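Side-chain contacts in SJCHGC06286 protein (Schistosoma japonicum, PDB 3QBR), which belongs to the Bcl-2 family of apoptosis regulators and probably binds the BH domains of partner proteins through its helical domain: residues Q36-D39 / Y40-L44; F72-R75 / F76-H80. All blocks are in the same frame, centred on the assembly; numbering follows the deposited sequence.

Contact 1 of 2, residues Q36-D39 / Y40-L44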
loop_
_atom_site.group_PDB
_atom_site.type_symbol
_atom_site.label_atom_id
_atom_site.label_comp_id
_atom_site.label_asym_id
_atom_site.label_seq_id
_atom_site.Cartn_x
_atom_site.Cartn_y
_atom_site.Cartn_z
ATOM N N GLN A 36 3.521 19.197 1.851
ATOM C CA GLN A 36 2.833 19.472 0.578
ATOM C C GLN A 36 1.873 18.361 0.138
ATOM O O GLN A 36 0.718 18.625 -0.231
ATOM C CB GLN A 36 3.854 19.769 -0.532
ATOM C CG GLN A 36 3.233 19.949 -1.902
ATOM C CD GLN A 36 4.225 20.456 -2.922
ATOM O OE1 GLN A 36 5.379 20.020 -2.955
ATOM N NE2 GLN A 36 3.783 21.379 -3.767
ATOM N N ASP A 37 2.348 17.118 0.198
ATOM C CA ASP A 37 1.547 15.963 -0.224
ATOM C C ASP A 37 0.440 15.666 0.760
ATOM O O ASP A 37 -0.648 15.248 0.365
ATOM C CB ASP A 37 2.432 14.726 -0.412
ATOM C CG ASP A 37 3.294 14.801 -1.668
ATOM O OD1 ASP A 37 2.724 14.857 -2.796
ATOM O OD2 ASP A 37 4.544 14.800 -1.515
ATOM N N THR A 38 0.706 15.889 2.043
ATOM C CA THR A 38 -0.339 15.697 3.038
ATOM C C THR A 38 -1.555 16.560 2.720
ATOM O O THR A 38 -2.699 16.077 2.701
ATOM C CB THR A 38 0.102 16.053 4.434
ATOM O OG1 THR A 38 1.235 15.259 4.807
ATOM C CG2 THR A 38 -1.040 15.762 5.376
ATOM N N ASP A 39 -1.289 17.843 2.470
ATOM C CA ASP A 39 -2.329 18.794 2.089
ATOM C C ASP A 39 -3.013 18.445 0.778
ATOM O O ASP A 39 -4.242 18.492 0.685
ATOM C CB ASP A 39 -1.752 20.206 1.980
ATOM C CG ASP A 39 -1.534 20.872 3.347
ATOM O OD1 ASP A 39 -1.629 20.194 4.408
ATOM O OD2 ASP A 39 -1.267 22.093 3.350
ATOM N N TYR A 40 -2.234 18.125 -0.250
ATOM C CA TYR A 40 -2.860 17.761 -1.515
ATOM C C TYR A 40 -3.758 16.536 -1.319
ATOM O O TYR A 40 -4.906 16.501 -1.785
ATOM C CB TYR A 40 -1.818 17.550 -2.623
ATOM C CG TYR A 40 -2.379 16.826 -3.830
ATOM C CD1 TYR A 40 -3.104 17.509 -4.813
ATOM C CD2 TYR A 40 -2.187 15.451 -3.992
ATOM C CE1 TYR A 40 -3.641 16.831 -5.925
ATOM C CE2 TYR A 40 -2.720 14.765 -5.089
ATOM C CZ TYR A 40 -3.435 15.449 -6.051
ATOM O OH TYR A 40 -3.944 14.750 -7.128
ATOM N N LEU A 41 -3.264 15.543 -0.590
ATOM C CA LEU A 41 -4.058 14.329 -0.394
ATOM C C LEU A 41 -5.267 14.557 0.513
ATOM O O LEU A 41 -6.328 13.973 0.328
ATOM C CB LEU A 41 -3.193 13.219 0.192
ATOM C CG LEU A 41 -2.106 12.657 -0.728
ATOM C CD1 LEU A 41 -1.245 11.650 0.029
ATOM C CD2 LEU A 41 -2.728 12.025 -1.976
ATOM N N THR A 42 -5.091 15.401 1.512
ATOM C CA THR A 42 -6.142 15.618 2.464
ATOM C C THR A 42 -7.318 16.280 1.774
ATOM O O THR A 42 -8.471 15.930 2.027
ATOM C CB THR A 42 -5.690 16.516 3.607
ATOM O OG1 THR A 42 -4.629 15.880 4.342
ATOM C CG2 THR A 42 -6.881 16.805 4.520
ATOM N N ASP A 43 -7.025 17.224 0.886
ATOM C CA ASP A 43 -8.091 17.917 0.160
ATOM C C ASP A 43 -8.746 17.017 -0.872
ATOM O O ASP A 43 -9.968 17.042 -1.023
ATOM C CB ASP A 43 -7.594 19.225 -0.474
ATOM C CG ASP A 43 -7.010 20.209 0.570
ATOM O OD1 ASP A 43 -7.130 19.962 1.800
ATOM O OD2 ASP A 43 -6.422 21.230 0.154
ATOM N N LEU A 44 -7.941 16.205 -1.561
ATOM C CA LEU A 44 -8.482 15.266 -2.525
ATOM C C LEU A 44 -9.483 14.370 -1.859
ATOM O O LEU A 44 -10.559 14.120 -2.398
ATOM C CB LEU A 44 -7.385 14.406 -3.134
ATOM C CG LEU A 44 -7.862 13.221 -3.977
ATOM C CD1 LEU A 44 -8.936 13.675 -4.952
ATOM C CD2 LEU A 44 -6.679 12.641 -4.719
#
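Thr42 turns its OG1 beside its own backbone N (chi1 -63°), which carries the hydroxyl back over the preceding turn to the carbonyl of Thr38. Thr38 has nearly the same torsion (-59°), and the two side chains run side by side, the methyl CG2 of Thr38 lying 3.7 Å from Thr42 OG1. The hydroxyl donates to Thr38 O at 2.5 Å, standing 44° out of the carbonyl plane, while Thr42 N donates to that same oxygen at 2.8 Å from the opposite face. Thr38 OG1 repeats the gesture one turn earlier, bonding to Asn34 O. Threonine suits these positions on the partly exposed flank because its hydroxyl can fold onto its own helix while its methyl remains beside it. Leu41 belongs to the inner side, where it meets Leu30 and Val133; its CG rests 3.2 Å from Asp37 O, which accepts from Leu41 N. The carboxylate of Asp37 instead reaches Ser137 through OD1. On the exposed side, Asp39 OD1 and Asp43 OD1 stay 6.1 Å apart, any repulsion probably weak and screened by solvent. One carbonyl oxygen thus serves two donors, and both threonine hydroxyls bond four residues back, one within helix 35-48, the other just before it.

Contact 2 of 2, residues F72-R75 / F76-H80; sequences FNQR and FSQTH
Helix 58-79 is one of the long helices of the Bcl-2 fold, and residues 72-80 lie towards its C-terminal end. Two phenylalanines one turn apart, Phe72 and Phe76, make an apolar stripe along it. Both carry CG anti to the backbone N, which sends the rings off the helix in the same direction. Their planes are near parallel, 23° apart, but slid so far that the rings barely overlap and the centroids lie 5.8 Å apart. Phe72 CE2 therefore approaches obliquely, 3.8 Å from Phe76 CB and 3.9 Å from Phe76 CD1. His80 places its CB over the centre of one face of the Phe76 ring.

The polar flank faces solvent, and glutamine, serine and threonine fit it. Gln74, bent at its second torsion, and the extended Gln78 lie alongside each other with amide planes 65° apart, bringing Gln74 NE2 within 2.9 Å of Gln78 OE1. Thr79 turns OG1 between its backbone N and carbonyl carbon (chi1 53°), where it donates to Arg75 O at 3.3 Å. That oxygen also receives weak bonds from the backbone N atoms of Gln78 and Thr79, so three donors converge on it.

Phe72 is buried against Ala124 and Ala127 of helix 119-137, whose small side chains are consistent with a ring lying close against that helix, and Asn73 meets Arg130 and Ile131 of the same helix. Both phenylalanines also pack on apolar side chains of another protein's chain, and Arg75 lies against an acidic one, consistent with a partner-binding surface beside helix 119-137.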
loop_
_atom_site.group_PDB
_atom_site.type_symbol
_atom_site.label_atom_id
_atom_site.label_comp_id
_atom_site.label_asym_id
_atom_site.label_seq_id
_atom_site.Cartn_x
_atom_site.Cartn_y
_atom_site.Cartn_z
ATOM N N PHE A 72 10.765 -1.153 5.639
ATOM C CA PHE A 72 10.723 -1.451 4.212
ATOM C C PHE A 72 11.477 -0.422 3.381
ATOM O O PHE A 72 12.234 -0.785 2.491
ATOM C CB PHE A 72 9.273 -1.581 3.717
ATOM C CG PHE A 72 9.146 -1.810 2.242
ATOM C CD1 PHE A 72 8.780 -3.048 1.753
ATOM C CD2 PHE A 72 9.358 -0.783 1.347
ATOM C CE1 PHE A 72 8.646 -3.277 0.391
ATOM C CE2 PHE A 72 9.220 -0.996 -0.038
ATOM C CZ PHE A 72 8.859 -2.244 -0.510
ATOM N N ASN A 73 11.264 0.865 3.653
ATOM C CA ASN A 73 11.846 1.904 2.807
ATOM C C ASN A 73 13.354 1.851 2.892
ATOM O O ASN A 73 14.057 1.795 1.891
ATOM C CB ASN A 73 11.348 3.298 3.218
ATOM C CG ASN A 73 9.962 3.611 2.672
ATOM O OD1 ASN A 73 9.489 2.981 1.731
ATOM N ND2 ASN A 73 9.302 4.587 3.277
ATOM N N GLN A 74 13.834 1.857 4.117
ATOM C CA GLN A 74 15.257 1.806 4.395
ATOM C C GLN A 74 15.980 0.650 3.637
ATOM O O GLN A 74 17.081 0.840 3.121
ATOM C CB GLN A 74 15.465 1.810 5.919
ATOM C CG GLN A 74 16.807 1.392 6.391
ATOM C CD GLN A 74 16.960 -0.111 6.388
ATOM O OE1 GLN A 74 16.099 -0.848 6.895
ATOM N NE2 GLN A 74 18.068 -0.582 5.814
ATOM N N ARG A 75 15.336 -0.509 3.510
ATOM C CA ARG A 75 15.884 -1.624 2.716
ATOM C C ARG A 75 15.756 -1.459 1.195
ATOM O O ARG A 75 16.611 -1.918 0.453
ATOM C CB ARG A 75 15.265 -2.976 3.133
ATOM C CG ARG A 75 15.567 -3.350 4.568
ATOM C CD ARG A 75 14.670 -4.465 5.118
ATOM N NE ARG A 75 14.588 -4.396 6.583
ATOM C CZ ARG A 75 14.404 -5.437 7.394
ATOM N NH1 ARG A 75 14.300 -6.659 6.900
ATOM N NH2 ARG A 75 14.343 -5.254 8.708
ATOM N N PHE A 76 14.688 -0.824 0.733
ATOM C CA PHE A 76 14.368 -0.799 -0.689
ATOM C C PHE A 76 15.176 0.263 -1.426
ATOM O O PHE A 76 15.412 0.161 -2.632
ATOM C CB PHE A 76 12.865 -0.572 -0.860
ATOM C CG PHE A 76 12.446 -0.145 -2.244
ATOM C CD1 PHE A 76 11.650 -0.972 -3.026
ATOM C CD2 PHE A 76 12.815 1.090 -2.750
ATOM C CE1 PHE A 76 11.239 -0.579 -4.296
ATOM C CE2 PHE A 76 12.414 1.487 -4.021
ATOM C CZ PHE A 76 11.621 0.657 -4.787
ATOM N N SER A 77 15.603 1.290 -0.701
ATOM C CA SER A 77 16.542 2.247 -1.262
ATOM C C SER A 77 17.944 1.625 -1.362
ATOM O O SER A 77 18.789 2.093 -2.116
ATOM C CB SER A 77 16.583 3.497 -0.405
ATOM O OG SER A 77 17.071 3.179 0.885
ATOM N N GLN A 78 18.185 0.561 -0.606
ATOM C CA GLN A 78 19.442 -0.175 -0.713
ATOM C C GLN A 78 19.555 -1.017 -1.979
ATOM O O GLN A 78 20.619 -1.086 -2.588
ATOM C CB GLN A 78 19.618 -1.112 0.475
ATOM C CG GLN A 78 20.249 -0.494 1.690
ATOM C CD GLN A 78 20.276 -1.472 2.842
ATOM O OE1 GLN A 78 20.341 -1.077 4.001
ATOM N NE2 GLN A 78 20.205 -2.763 2.525
ATOM N N THR A 79 18.463 -1.669 -2.359
ATOM C CA THR A 79 18.538 -2.744 -3.340
ATOM C C THR A 79 17.602 -2.579 -4.527
ATOM O O THR A 79 17.380 -3.529 -5.268
ATOM C CB THR A 79 18.255 -4.115 -2.683
ATOM O OG1 THR A 79 17.013 -4.061 -1.962
ATOM C CG2 THR A 79 19.375 -4.488 -1.722
ATOM N N HIS A 80 17.057 -1.385 -4.710
ATOM C CA HIS A 80 16.161 -1.127 -5.830
ATOM C C HIS A 80 16.012 0.360 -6.042
ATOM O O HIS A 80 16.225 1.158 -5.130
ATOM C CB HIS A 80 14.760 -1.677 -5.572
ATOM C CG HIS A 80 14.707 -3.154 -5.326
ATOM N ND1 HIS A 80 14.771 -4.073 -6.340
ATOM C CD2 HIS A 80 14.556 -3.851 -4.175
ATOM C CE1 HIS A 80 14.678 -5.295 -5.824
ATOM N NE2 HIS A 80 14.545 -5.184 -4.520
#

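How the contacts relate
From the N terminus, helix 17-31 leads into helix 35-48, which carries contact 1; a connection containing Cys54, seen in an interchain disulfide, then leads to helix 58-79 and contact 2. Neither contact closes a loop, since each lies within consecutive residues. They follow in series, neither nesting nor crossing, with centres 25 Å apart and nearest atoms about 12 Å apart. What they share is helix 119-137: residues 36-44 meet it through Asp37, Tyr40 and Leu41, and residues 72-80 through Phe72 and Asn73. Contact 1 also borders helices 17-31 and 142-159, whereas contact 2 adjoins another protein's chain.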